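Pyridine nucleotide-disulfide oxidoreductase-like protein (Myceliophthora thermophila, PDB 5MQ6) catalyses Baeyer-Villiger oxidation, using FAD and NADPH to insert one oxygen atom beside the carbonyl of ketones, polycyclic ones especially, to give esters or lactones. Local coordinates at residues E144-I149 with L161-R166; D190-W195 with K213-Y218; V284-A289 with D431-T436; G500-D505 with C520-P525. One frame throughout, in Å; residues are numbered along the deposited sequence.

Contact 1 of 4, residues E144-I149 with L161-R166; sequences EETGYI and LEHAYR
The guanidinium of Arg166 lies flat on the ring of Tyr148, the two planes only 4° apart, in a stacked cation-pi contact. Arg166 CZ sits 3.8 Å from the centroid of the Tyr148 ring, shifted toward CD1, while NH1 stands over the middle of the ring. The arginine chain bends at its third torsion (chi3 -53°), which swings NE toward the tyrosine; just before the bend, Arg166 CD packs against Tyr148 CB at 3.9 Å and also touches Thr146 CB.

Two neighbours on its own helix fix the rotation of the guanidinium, both bonding nearly in its plane. Arg166 NH2 makes a salt bridge of 3.1 Å to Glu162 OE1, and Arg166 NH1 donates to His163 ND1 over 3.2 Å in the plane of the imidazole. That ring is held at its other nitrogen by Pro141 O, and it presents the edge at CE1 to Thr146 OG1, 3.7 Å away. The threonine hydroxyl is hydrogen-bonded mainly to Leu142 O, and Tyr148 OH pairs with Glu159, so the tyrosine is gripped at its tip as well as covered on a face. Gly147, with positive phi, is the first residue past helix 143-146, and Tyr148 follows it onto helix 157-170.

With one N-H of NH1 and one of NH2 engaged in its plane by helix partners, the arginine still offers a face to the tyrosine, and the nearby Glu162 carboxylate probably offsets part of its charge.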
loop_
_atom_site.group_PDB
_atom_site.type_symbol
_atom_site.label_atom_id
_atom_site.label_comp_id
_atom_site.label_asym_id
_atom_site.label_seq_id
_atom_site.Cartn_x
_atom_site.Cartn_y
_atom_site.Cartn_z
ATOM N N GLU A 144 -20.017 -7.381 -7.191
ATOM C CA GLU A 144 -21.401 -7.770 -7.234
ATOM C C GLU A 144 -22.281 -6.558 -7.570
ATOM O O GLU A 144 -23.243 -6.716 -8.286
ATOM C CB GLU A 144 -21.849 -8.360 -5.949
ATOM C CG GLU A 144 -23.315 -8.846 -6.027
ATOM C CD GLU A 144 -23.750 -9.598 -4.783
ATOM O OE1 GLU A 144 -22.960 -9.776 -3.809
ATOM O OE2 GLU A 144 -24.922 -9.986 -4.761
ATOM N N GLU A 145 -21.929 -5.365 -7.075
ATOM C CA GLU A 145 -22.771 -4.177 -7.225
ATOM C C GLU A 145 -22.648 -3.522 -8.581
ATOM O O GLU A 145 -23.579 -2.858 -9.049
ATOM C CB GLU A 145 -22.468 -3.145 -6.157
ATOM C CG GLU A 145 -22.752 -3.641 -4.771
ATOM C CD GLU A 145 -21.622 -4.453 -4.090
ATOM O OE1 GLU A 145 -20.652 -5.080 -4.645
ATOM O OE2 GLU A 145 -21.790 -4.531 -2.893
ATOM N N THR A 146 -21.530 -3.708 -9.247
ATOM C CA THR A 146 -21.376 -3.191 -10.559
ATOM C C THR A 146 -21.804 -4.214 -11.632
ATOM O O THR A 146 -21.958 -3.860 -12.801
ATOM C CB THR A 146 -19.948 -2.835 -10.813
ATOM O OG1 THR A 146 -19.122 -3.944 -10.463
ATOM C CG2 THR A 146 -19.521 -1.607 -9.982
ATOM N N GLY A 147 -21.947 -5.487 -11.258
ATOM C CA GLY A 147 -22.063 -6.552 -12.258
ATOM C C GLY A 147 -20.845 -6.874 -13.153
ATOM O O GLY A 147 -20.944 -7.637 -14.053
ATOM N N TYR A 148 -19.679 -6.342 -12.877
ATOM C CA TYR A 148 -18.527 -6.517 -13.723
ATOM C C TYR A 148 -17.878 -7.882 -13.485
ATOM O O TYR A 148 -17.826 -8.373 -12.341
ATOM C CB TYR A 148 -17.508 -5.433 -13.460
ATOM C CG TYR A 148 -16.319 -5.553 -14.373
ATOM C CD1 TYR A 148 -16.470 -5.397 -15.763
ATOM C CD2 TYR A 148 -15.064 -5.862 -13.880
ATOM C CE1 TYR A 148 -15.402 -5.517 -16.620
ATOM C CE2 TYR A 148 -13.967 -6.000 -14.755
ATOM C CZ TYR A 148 -14.147 -5.854 -16.109
ATOM O OH TYR A 148 -13.099 -5.993 -16.954
ATOM N N ILE A 149 -17.423 -8.502 -14.578
ATOM C CA ILE A 149 -16.786 -9.830 -14.533
ATOM C C ILE A 149 -15.389 -9.564 -15.002
ATOM O O ILE A 149 -15.203 -9.276 -16.171
ATOM C CB ILE A 149 -17.477 -10.877 -15.472
ATOM C CG1 ILE A 149 -18.884 -11.103 -15.030
ATOM C CG2 ILE A 149 -16.782 -12.240 -15.448
ATOM C CD1 ILE A 149 -19.756 -11.907 -15.966
ATOM N N LEU A 161 -7.869 0.365 -13.763
ATOM C CA LEU A 161 -8.203 1.758 -13.936
ATOM C C LEU A 161 -9.640 1.952 -14.514
ATOM O O LEU A 161 -10.463 2.785 -13.999
ATOM C CB LEU A 161 -7.127 2.407 -14.769
ATOM C CG LEU A 161 -7.330 3.853 -15.188
ATOM C CD1 LEU A 161 -7.354 4.702 -13.930
ATOM C CD2 LEU A 161 -6.128 4.353 -16.015
ATOM N N GLU A 162 -9.973 1.147 -15.519
ATOM C CA GLU A 162 -11.284 1.233 -16.091
ATOM C C GLU A 162 -12.377 0.930 -15.012
ATOM O O GLU A 162 -13.444 1.536 -15.003
ATOM C CB GLU A 162 -11.372 0.332 -17.333
ATOM C CG GLU A 162 -12.792 0.009 -17.810
ATOM C CD GLU A 162 -12.782 -1.077 -18.908
ATOM O OE1 GLU A 162 -13.222 -2.241 -18.699
ATOM O OE2 GLU A 162 -12.277 -0.786 -19.991
ATOM N N HIS A 163 -12.098 0.012 -14.094
ATOM C CA HIS A 163 -13.057 -0.314 -13.069
ATOM C C HIS A 163 -13.299 0.857 -12.091
ATOM O O HIS A 163 -14.459 1.071 -11.677
ATOM C CB HIS A 163 -12.666 -1.539 -12.333
ATOM C CG HIS A 163 -13.691 -2.002 -11.360
ATOM N ND1 HIS A 163 -14.955 -2.431 -11.746
ATOM C CD2 HIS A 163 -13.625 -2.192 -10.022
ATOM C CE1 HIS A 163 -15.623 -2.859 -10.692
ATOM N NE2 HIS A 163 -14.835 -2.748 -9.634
ATOM N N ALA A 164 -12.227 1.548 -11.741
ATOM C CA ALA A 164 -12.318 2.796 -10.994
ATOM C C ALA A 164 -13.276 3.791 -11.692
ATOM O O ALA A 164 -14.172 4.378 -11.057
ATOM C CB ALA A 164 -10.897 3.400 -10.898
ATOM N N TYR A 165 -13.105 3.939 -13.001
ATOM C CA TYR A 165 -14.029 4.737 -13.839
ATOM C C TYR A 165 -15.413 4.179 -13.877
ATOM O O TYR A 165 -16.377 4.943 -13.806
ATOM C CB TYR A 165 -13.470 5.015 -15.257
ATOM C CG TYR A 165 -12.598 6.186 -15.122
ATOM C CD1 TYR A 165 -11.353 6.111 -14.483
ATOM C CD2 TYR A 165 -13.047 7.467 -15.552
ATOM C CE1 TYR A 165 -10.519 7.253 -14.328
ATOM C CE2 TYR A 165 -12.222 8.605 -15.408
ATOM C CZ TYR A 165 -10.985 8.488 -14.761
ATOM O OH TYR A 165 -10.285 9.622 -14.511
ATOM N N ARG A 166 -15.522 2.853 -13.903
ATOM C CA ARG A 166 -16.831 2.228 -13.856
ATOM C C ARG A 166 -17.562 2.606 -12.561
ATOM O O ARG A 166 -18.805 2.855 -12.531
ATOM C CB ARG A 166 -16.714 0.714 -13.997
ATOM C CG ARG A 166 -18.005 -0.051 -13.754
ATOM C CD ARG A 166 -17.884 -1.555 -14.076
ATOM N NE ARG A 166 -17.372 -1.756 -15.416
ATOM C CZ ARG A 166 -16.119 -2.028 -15.788
ATOM N NH1 ARG A 166 -15.135 -2.260 -14.912
ATOM N NH2 ARG A 166 -15.859 -2.050 -17.100
#

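Contact 2 of 4, residues D190-W195 with K213-Y218; sequences DESRLW and KLQARY
Trp195 and Ala216 are joined by a reciprocal pair of backbone hydrogen bonds. Trp195 N donates to Ala216 O over 3.0 Å, and Ala216 N returns a bond of 2.9 Å to Trp195 O. The same carbonyl takes a CA-H...O contact from Gln215, its CA 3.1 Å from Trp195 O.

This antiparallel, hydrogen-bonded pair lies near the open end of the beta hairpin formed by strands 194-201 and 210-216, part of the larger mixed sheet in the FAD-binding region. On the entering side, Arg193 and Leu194 both face Asp189 in a G1 bulge; on the leaving side, the chain turns a corner at Arg217.

Van der Waals contacts come next. Leu194 folds its CD2 over the peptide that links Ala216 to Arg217, 3.6 Å from Ala216 O, and meets the aliphatic Arg217 CG with the same methyl at 3.9 Å. Its CB and CD1 lie across the end of Gln215, whose amide bonds to Arg78 through OE1 and to Ser196 through NE2.

The indole of Trp195 offers its edge: with CG anti to the carbonyl carbon (chi1 -73°), the ring starts out beside the backbone N, and CD1 is 3.7 Å from Arg217 O, which lies in the ring plane. Beyond the hairpin, Trp188 meets the indole edge-to-face and Trp195 NE1 donates to Pro525 O.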
loop_
_atom_site.group_PDB
_atom_site.type_symbol
_atom_site.label_atom_id
_atom_site.label_comp_id
_atom_site.label_asym_id
_atom_site.label_seq_id
_atom_site.Cartn_x
_atom_site.Cartn_y
_atom_site.Cartn_z
ATOM N N ASP A 190 -12.793 25.952 15.600
ATOM C CA ASP A 190 -13.657 25.865 16.784
ATOM C C ASP A 190 -14.853 26.783 16.637
ATOM O O ASP A 190 -15.905 26.506 17.203
ATOM C CB ASP A 190 -12.928 26.139 18.127
ATOM C CG ASP A 190 -11.950 24.971 18.575
ATOM O OD1 ASP A 190 -12.438 23.853 18.944
ATOM O OD2 ASP A 190 -10.677 25.152 18.612
ATOM N N GLU A 191 -14.730 27.868 15.902
ATOM C CA GLU A 191 -15.841 28.826 15.827
ATOM C C GLU A 191 -16.929 28.347 14.924
ATOM O O GLU A 191 -17.982 28.056 15.381
ATOM C CB GLU A 191 -15.381 30.237 15.421
ATOM C CG GLU A 191 -14.619 30.936 16.548
ATOM C CD GLU A 191 -14.660 32.467 16.468
ATOM O OE1 GLU A 191 -15.181 33.047 15.467
ATOM O OE2 GLU A 191 -14.169 33.095 17.438
ATOM N N SER A 192 -16.671 28.244 13.645
ATOM C CA SER A 192 -17.657 27.720 12.712
ATOM C C SER A 192 -17.864 26.168 12.721
ATOM O O SER A 192 -18.750 25.672 12.017
ATOM C CB SER A 192 -17.203 28.082 11.343
ATOM O OG SER A 192 -15.954 27.505 11.132
ATOM N N ARG A 193 -17.060 25.425 13.482
ATOM C CA ARG A 193 -17.208 23.983 13.553
ATOM C C ARG A 193 -17.108 23.319 12.164
ATOM O O ARG A 193 -18.007 22.618 11.746
ATOM C CB ARG A 193 -18.578 23.642 14.123
ATOM C CG ARG A 193 -18.852 24.400 15.401
ATOM C CD ARG A 193 -18.477 23.560 16.547
ATOM N NE ARG A 193 -19.309 23.687 17.719
ATOM C CZ ARG A 193 -20.614 23.467 17.758
ATOM N NH1 ARG A 193 -21.322 23.236 16.669
ATOM N NH2 ARG A 193 -21.246 23.551 18.911
ATOM N N LEU A 194 -16.053 23.660 11.439
ATOM C CA LEU A 194 -15.806 23.104 10.126
ATOM C C LEU A 194 -14.325 22.859 10.018
ATOM O O LEU A 194 -13.529 23.547 10.663
ATOM C CB LEU A 194 -16.220 24.078 9.039
ATOM C CG LEU A 194 -17.713 24.256 8.777
ATOM C CD1 LEU A 194 -18.021 25.502 7.930
ATOM C CD2 LEU A 194 -18.374 23.056 8.123
ATOM N N TRP A 195 -13.972 21.847 9.232
ATOM C CA TRP A 195 -12.619 21.651 8.786
ATOM C C TRP A 195 -12.353 22.581 7.563
ATOM O O TRP A 195 -13.236 22.731 6.724
ATOM C CB TRP A 195 -12.438 20.190 8.332
ATOM C CG TRP A 195 -12.399 19.273 9.462
ATOM C CD1 TRP A 195 -13.444 18.490 9.925
ATOM C CD2 TRP A 195 -11.310 19.046 10.311
ATOM N NE1 TRP A 195 -13.041 17.766 11.046
ATOM C CE2 TRP A 195 -11.725 18.056 11.287
ATOM C CE3 TRP A 195 -9.984 19.503 10.326
ATOM C CZ2 TRP A 195 -10.870 17.579 12.298
ATOM C CZ3 TRP A 195 -9.121 19.010 11.352
ATOM C CH2 TRP A 195 -9.579 18.065 12.299
ATOM N N LYS A 213 -9.009 27.211 -0.538
ATOM C CA LYS A 213 -9.446 26.900 0.791
ATOM C C LYS A 213 -10.828 26.272 0.714
ATOM O O LYS A 213 -11.767 26.894 0.203
ATOM C CB LYS A 213 -9.478 28.108 1.651
ATOM C CG LYS A 213 -9.869 27.793 3.103
ATOM C CD LYS A 213 -9.679 28.990 4.015
ATOM C CE LYS A 213 -10.613 28.911 5.166
ATOM N NZ LYS A 213 -10.203 29.889 6.176
ATOM N N LEU A 214 -10.948 25.033 1.204
ATOM C CA LEU A 214 -12.194 24.296 1.062
ATOM C C LEU A 214 -12.625 23.892 2.416
ATOM O O LEU A 214 -11.780 23.530 3.204
ATOM C CB LEU A 214 -12.023 23.087 0.202
ATOM C CG LEU A 214 -11.414 23.309 -1.146
ATOM C CD1 LEU A 214 -11.060 22.034 -1.870
ATOM C CD2 LEU A 214 -12.362 24.122 -2.017
ATOM N N GLN A 215 -13.927 23.975 2.678
ATOM C CA GLN A 215 -14.436 23.589 3.970
ATOM C C GLN A 215 -15.391 22.425 3.965
ATOM O O GLN A 215 -16.066 22.182 2.987
ATOM C CB GLN A 215 -15.077 24.768 4.659
ATOM C CG GLN A 215 -14.067 25.882 4.989
ATOM C CD GLN A 215 -14.707 26.988 5.775
ATOM O OE1 GLN A 215 -15.622 27.673 5.313
ATOM N NE2 GLN A 215 -14.260 27.135 7.001
ATOM N N ALA A 216 -15.415 21.683 5.055
ATOM C CA ALA A 216 -16.315 20.529 5.164
ATOM C C ALA A 216 -16.715 20.249 6.578
ATOM O O ALA A 216 -15.931 20.497 7.470
ATOM C CB ALA A 216 -15.646 19.278 4.586
ATOM N N ARG A 217 -17.831 19.560 6.770
ATOM C CA ARG A 217 -18.238 19.127 8.143
ATOM C C ARG A 217 -17.408 17.938 8.582
ATOM O O ARG A 217 -17.040 17.845 9.701
ATOM C CB ARG A 217 -19.737 18.711 8.119
ATOM C CG ARG A 217 -20.636 19.905 7.790
ATOM C CD ARG A 217 -22.059 19.369 7.810
ATOM N NE ARG A 217 -23.025 20.358 7.558
ATOM C CZ ARG A 217 -24.321 20.157 7.448
ATOM N NH1 ARG A 217 -24.845 18.968 7.659
ATOM N NH2 ARG A 217 -25.088 21.209 7.216
ATOM N N TYR A 218 -17.129 17.026 7.659
ATOM C CA TYR A 218 -16.352 15.853 7.882
ATOM C C TYR A 218 -15.211 15.733 6.877
ATOM O O TYR A 218 -15.423 16.036 5.636
ATOM C CB TYR A 218 -17.259 14.664 7.637
ATOM C CG TYR A 218 -18.298 14.336 8.657
ATOM C CD1 TYR A 218 -18.010 13.546 9.786
ATOM C CD2 TYR A 218 -19.631 14.740 8.483
ATOM C CE1 TYR A 218 -19.000 13.145 10.683
ATOM C CE2 TYR A 218 -20.594 14.358 9.390
ATOM C CZ TYR A 218 -20.298 13.570 10.453
ATOM O OH TYR A 218 -21.365 13.272 11.297
#

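Contact 3 of 4, residues V284-A289 with D431-T436; sequences VVPKLA and DEYLQT
Val285 meets Tyr433 at the edge of its ring, with CB 3.9 Å from Tyr433 CE1, and turns CG1 toward the methyl of Thr436. Tyr433 in turn lies close to Thr277, an NADPH-binding residue, and Val285 belongs to helix 279-289, which follows the glycine-rich turn of what looks like the NADPH-binding Rossmann fold.

Pro286 comes next and pushes its ring between Glu432 and Thr436: CG is 3.5 Å from Thr436 OG1, and CB is 3.6 Å from Glu432 OE1. Lacking an N-H, the proline marks the kink in the helix. Lys287 then reaches back, NZ being linked to Glu432 OE1 through a water that accepts from the lysine and donates to the carboxylate. Its direct salt bridge is with Glu262.

At Ala289, CB packs tightly on Thr436 CG2, 3.5 Å away. Thr436 OG1 donates to Glu432 O over 2.7 Å, from the opposite face of that carbonyl to Thr436 N, and with OG1 anti to the carbonyl carbon (chi1 -57°) CG2 is left to meet the helix. An alanine in place of Thr436 would probably open a gap beside Val285 and Ala289 and leave Glu432 O without its hydroxyl donor.

The threonine thus turns its hydroxyl back onto its own turn and its methyl to the helix, while Lys287 and Glu432, too far apart for a salt bridge, share a water.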
loop_
_atom_site.group_PDB
_atom_site.type_symbol
_atom_site.label_atom_id
_atom_site.label_comp_id
_atom_site.label_asym_id
_atom_site.label_seq_id
_atom_site.Cartn_x
_atom_site.Cartn_y
_atom_site.Cartn_z
ATOM N N VAL A 284 8.042 -5.911 -14.475
ATOM C CA VAL A 284 8.564 -5.086 -15.574
ATOM C C VAL A 284 9.718 -5.795 -16.294
ATOM O O VAL A 284 9.843 -5.669 -17.504
ATOM C CB VAL A 284 9.143 -3.734 -15.117
ATOM C CG1 VAL A 284 9.296 -2.855 -16.312
ATOM C CG2 VAL A 284 8.151 -2.983 -14.291
ATOM N N VAL A 285 10.564 -6.465 -15.527
ATOM C CA VAL A 285 11.811 -7.040 -16.072
ATOM C C VAL A 285 11.595 -7.894 -17.324
ATOM O O VAL A 285 12.281 -7.731 -18.272
ATOM C CB VAL A 285 12.585 -7.773 -15.021
ATOM C CG1 VAL A 285 13.564 -8.780 -15.642
ATOM C CG2 VAL A 285 13.390 -6.805 -14.207
ATOM N N PRO A 286 10.589 -8.758 -17.349
ATOM C CA PRO A 286 10.388 -9.492 -18.573
ATOM C C PRO A 286 10.031 -8.671 -19.838
ATOM O O PRO A 286 10.314 -9.095 -21.008
ATOM C CB PRO A 286 9.232 -10.427 -18.220
ATOM C CG PRO A 286 9.413 -10.675 -16.726
ATOM C CD PRO A 286 9.875 -9.360 -16.199
ATOM N N LYS A 287 9.370 -7.536 -19.598
ATOM C CA LYS A 287 8.830 -6.728 -20.640
ATOM C C LYS A 287 9.979 -5.948 -21.163
ATOM O O LYS A 287 10.013 -5.723 -22.329
ATOM C CB LYS A 287 7.776 -5.740 -20.125
ATOM C CG LYS A 287 6.625 -6.416 -19.487
ATOM C CD LYS A 287 5.849 -7.307 -20.418
ATOM C CE LYS A 287 4.767 -7.962 -19.617
ATOM N NZ LYS A 287 4.036 -8.945 -20.421
ATOM N N LEU A 288 10.886 -5.528 -20.284
ATOM C CA LEU A 288 12.104 -4.857 -20.694
ATOM C C LEU A 288 13.033 -5.763 -21.499
ATOM O O LEU A 288 13.608 -5.282 -22.497
ATOM C CB LEU A 288 12.839 -4.251 -19.545
ATOM C CG LEU A 288 12.131 -3.054 -18.824
ATOM C CD1 LEU A 288 12.938 -2.620 -17.649
ATOM C CD2 LEU A 288 11.898 -1.827 -19.727
ATOM N N ALA A 289 13.189 -7.024 -21.049
ATOM C CA ALA A 289 14.057 -8.024 -21.700
ATOM C C ALA A 289 13.638 -8.290 -23.107
ATOM O O ALA A 289 14.457 -8.519 -23.942
ATOM C CB ALA A 289 14.057 -9.334 -20.924
ATOM N N ASP A 431 5.455 -16.259 -13.287
ATOM C CA ASP A 431 5.845 -17.376 -14.137
ATOM C C ASP A 431 6.794 -17.015 -15.292
ATOM O O ASP A 431 7.086 -17.863 -16.092
ATOM C CB ASP A 431 4.577 -18.058 -14.667
ATOM C CG ASP A 431 3.703 -18.564 -13.570
ATOM O OD1 ASP A 431 4.265 -18.981 -12.513
ATOM O OD2 ASP A 431 2.443 -18.589 -13.738
ATOM N N GLU A 432 7.320 -15.798 -15.330
ATOM C CA GLU A 432 8.263 -15.316 -16.331
ATOM C C GLU A 432 9.539 -14.661 -15.774
ATOM O O GLU A 432 10.496 -14.615 -16.462
ATOM C CB GLU A 432 7.634 -14.271 -17.246
ATOM C CG GLU A 432 6.235 -14.550 -17.768
ATOM C CD GLU A 432 5.641 -13.381 -18.611
ATOM O OE1 GLU A 432 6.038 -12.176 -18.462
ATOM O OE2 GLU A 432 4.746 -13.666 -19.426
ATOM N N TYR A 433 9.559 -14.102 -14.564
ATOM C CA TYR A 433 10.697 -13.336 -14.147
ATOM C C TYR A 433 11.993 -14.126 -14.007
ATOM O O TYR A 433 13.059 -13.703 -14.440
ATOM C CB TYR A 433 10.375 -12.706 -12.795
ATOM C CG TYR A 433 11.472 -11.961 -12.098
ATOM C CD1 TYR A 433 11.860 -10.694 -12.517
ATOM C CD2 TYR A 433 12.144 -12.530 -10.982
ATOM C CE1 TYR A 433 12.864 -10.009 -11.840
ATOM C CE2 TYR A 433 13.115 -11.849 -10.256
ATOM C CZ TYR A 433 13.504 -10.587 -10.700
ATOM O OH TYR A 433 14.452 -9.931 -9.984
ATOM N N LEU A 434 11.924 -15.254 -13.343
ATOM C CA LEU A 434 13.140 -16.059 -13.093
ATOM C C LEU A 434 13.731 -16.549 -14.437
ATOM O O LEU A 434 14.960 -16.380 -14.698
ATOM C CB LEU A 434 12.822 -17.197 -12.116
ATOM C CG LEU A 434 12.509 -16.740 -10.692
ATOM C CD1 LEU A 434 11.995 -17.906 -9.856
ATOM C CD2 LEU A 434 13.694 -16.079 -10.037
ATOM N N GLN A 435 12.832 -17.027 -15.302
ATOM C CA GLN A 435 13.151 -17.552 -16.643
ATOM C C GLN A 435 13.862 -16.480 -17.458
ATOM O O GLN A 435 14.620 -16.817 -18.334
ATOM C CB GLN A 435 11.874 -17.905 -17.463
ATOM C CG GLN A 435 10.964 -19.083 -17.034
ATOM C CD GLN A 435 10.180 -18.848 -15.708
ATOM O OE1 GLN A 435 10.221 -17.756 -15.093
ATOM N NE2 GLN A 435 9.460 -19.875 -15.281
ATOM N N THR A 436 13.529 -15.194 -17.219
ATOM C CA THR A 436 14.125 -14.035 -17.921
ATOM C C THR A 436 15.609 -13.955 -17.765
ATOM O O THR A 436 16.339 -13.621 -18.746
ATOM C CB THR A 436 13.500 -12.691 -17.458
ATOM O OG1 THR A 436 12.103 -12.765 -17.676
ATOM C CG2 THR A 436 14.018 -11.511 -18.232
HETATM O O HOH W 1 6.476 -11.043 -20.731
#

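Contact 4 of 4, residues G500-D505 with C520-P525; sequences GGKSLD and CSNGFP
Lys502 NZ and Asn522 OD1 are joined by one water, which accepts from the lysine at 2.9 Å from NZ and donates to the amide oxygen at 2.7 Å from OD1. The bridge ends on the second residue of the type II turn Ser521-Phe524. Its Gly523 leaves room for the ammonium: NZ is 4.0 Å from Gly523 CA, and a CB there would collide with it. The other end of the Asn522 amide is held by Val571 O.

Farther back along the lysine, CE packs on Phe524 CE1, and the backbone passes the tip of the same ring, Lys502 O lying 3.3 Å from Phe524 CE2. Leu504 covers one face of the ring in a CH-pi contact, CD1 standing 3.9 Å from the Phe524 centroid, off centre toward the rim. The same methyl, Leu504 CD1, also touches Ser521 CB at 4.0 Å. An alanine in place of Phe524 would probably leave Leu504 CD1 without its ring face and open a gap beside the Lys502 chain.

Ser503, the N-cap of helix 504-511, bonds through OG to Asp506 N. The contact packs the start of this helix onto the loop leading to strand 527-529, with Ile496 of strand 495-497 touching both Leu504 and Phe524, and strand 567-571 bordering the turn.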
loop_
_atom_site.group_PDB
_atom_site.type_symbol
_atom_site.label_atom_id
_atom_site.label_comp_id
_atom_site.label_asym_id
_atom_site.label_seq_id
_atom_site.Cartn_x
_atom_site.Cartn_y
_atom_site.Cartn_z
ATOM N N GLY A 500 -8.183 23.525 19.629
ATOM C CA GLY A 500 -7.107 24.328 20.177
ATOM C C GLY A 500 -5.900 24.444 19.300
ATOM O O GLY A 500 -4.838 24.709 19.806
ATOM N N GLY A 501 -6.033 24.239 17.998
ATOM C CA GLY A 501 -4.854 24.216 17.122
ATOM C C GLY A 501 -3.837 23.096 17.334
ATOM O O GLY A 501 -2.764 23.110 16.703
ATOM N N LYS A 502 -4.155 22.125 18.203
ATOM C CA LYS A 502 -3.333 20.922 18.417
ATOM C C LYS A 502 -3.024 20.076 17.110
ATOM O O LYS A 502 -3.937 19.650 16.365
ATOM C CB LYS A 502 -4.074 20.015 19.376
ATOM C CG LYS A 502 -3.180 19.018 20.097
ATOM C CD LYS A 502 -3.865 18.300 21.275
ATOM C CE LYS A 502 -4.548 16.991 20.852
ATOM N NZ LYS A 502 -5.734 16.624 21.682
ATOM N N SER A 503 -1.736 19.809 16.887
ATOM C CA SER A 503 -1.255 19.051 15.743
ATOM C C SER A 503 -1.396 17.546 15.933
ATOM O O SER A 503 -0.909 16.959 16.928
ATOM C CB SER A 503 0.206 19.336 15.467
ATOM O OG SER A 503 0.649 18.265 14.616
ATOM N N LEU A 504 -2.015 16.893 14.971
ATOM C CA LEU A 504 -2.205 15.433 15.102
ATOM C C LEU A 504 -0.836 14.767 15.262
ATOM O O LEU A 504 -0.636 13.866 16.116
ATOM C CB LEU A 504 -2.971 14.841 13.898
ATOM C CG LEU A 504 -3.262 13.328 13.965
ATOM C CD1 LEU A 504 -4.004 12.964 15.240
ATOM C CD2 LEU A 504 -4.051 12.862 12.775
ATOM N N ASP A 505 0.103 15.221 14.443
ATOM C CA ASP A 505 1.380 14.544 14.416
ATOM C C ASP A 505 2.170 14.772 15.690
ATOM O O ASP A 505 2.833 13.899 16.181
ATOM C CB ASP A 505 2.216 14.910 13.184
ATOM C CG ASP A 505 3.392 13.978 13.018
ATOM O OD1 ASP A 505 3.196 12.736 13.012
ATOM O OD2 ASP A 505 4.522 14.502 12.976
ATOM N N CYS A 520 -9.991 7.084 14.089
ATOM C CA CYS A 520 -10.179 8.500 14.567
ATOM C C CYS A 520 -9.341 8.722 15.818
ATOM O O CYS A 520 -8.870 7.750 16.436
ATOM C CB CYS A 520 -11.659 8.747 14.844
ATOM S SG CYS A 520 -12.269 7.675 16.175
ATOM N N SER A 521 -9.193 9.981 16.227
ATOM C CA SER A 521 -8.369 10.421 17.368
ATOM C C SER A 521 -9.035 11.636 18.106
ATOM O O SER A 521 -9.665 12.573 17.484
ATOM C CB SER A 521 -6.993 10.848 16.898
ATOM O OG SER A 521 -6.010 10.721 17.936
ATOM N N ASN A 522 -8.859 11.613 19.413
ATOM C CA ASN A 522 -9.366 12.649 20.283
ATOM C C ASN A 522 -8.712 13.972 20.007
ATOM O O ASN A 522 -7.474 14.060 19.862
ATOM C CB ASN A 522 -9.201 12.279 21.761
ATOM C CG ASN A 522 -9.688 13.383 22.658
ATOM O OD1 ASN A 522 -8.866 14.099 23.109
ATOM N ND2 ASN A 522 -11.038 13.626 22.759
ATOM N N GLY A 523 -9.544 14.995 19.965
ATOM C CA GLY A 523 -9.110 16.379 19.542
ATOM C C GLY A 523 -9.364 16.725 18.100
ATOM O O GLY A 523 -9.102 17.832 17.702
ATOM N N PHE A 524 -9.910 15.775 17.332
ATOM C CA PHE A 524 -10.010 15.784 15.860
ATOM C C PHE A 524 -11.353 15.308 15.466
ATOM O O PHE A 524 -11.470 14.304 14.786
ATOM C CB PHE A 524 -8.846 14.999 15.180
ATOM C CG PHE A 524 -7.474 15.483 15.640
ATOM C CD1 PHE A 524 -6.927 14.992 16.813
ATOM C CD2 PHE A 524 -6.823 16.473 14.968
ATOM C CE1 PHE A 524 -5.734 15.435 17.302
ATOM C CE2 PHE A 524 -5.605 16.954 15.429
ATOM C CZ PHE A 524 -5.059 16.438 16.614
ATOM N N PRO A 525 -12.410 16.060 15.927
ATOM C CA PRO A 525 -13.810 15.708 15.672
ATOM C C PRO A 525 -14.102 15.692 14.201
ATOM O O PRO A 525 -13.519 16.472 13.463
ATOM C CB PRO A 525 -14.610 16.831 16.391
ATOM C CG PRO A 525 -13.686 17.991 16.377
ATOM C CD PRO A 525 -12.304 17.457 16.403
HETATM O O HOH W 2 -6.201 14.012 22.936
#

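In the fold
Contacts 2 and 4 are neighbours, their centres about 14 Å apart: Asp190 OD2 bonds to Gly500 N, and the indole of Trp195 packs on the backbone of Phe524, joining the hairpin to the loop before strand 527-529. Contact 3 lies on the opposite side of the chain's centre, about 50 Å from contact 2 between centres, and contact 1 touches none of the others. Chemistry follows place. Buried contact 2 rests on paired backbone bonds in a sheet; contacts 3 and 4, partly buried, combine apolar packing with a water bridge from a lysine; contact 1, at the surface, relies on a charged stack between a helix and the loop that follows another.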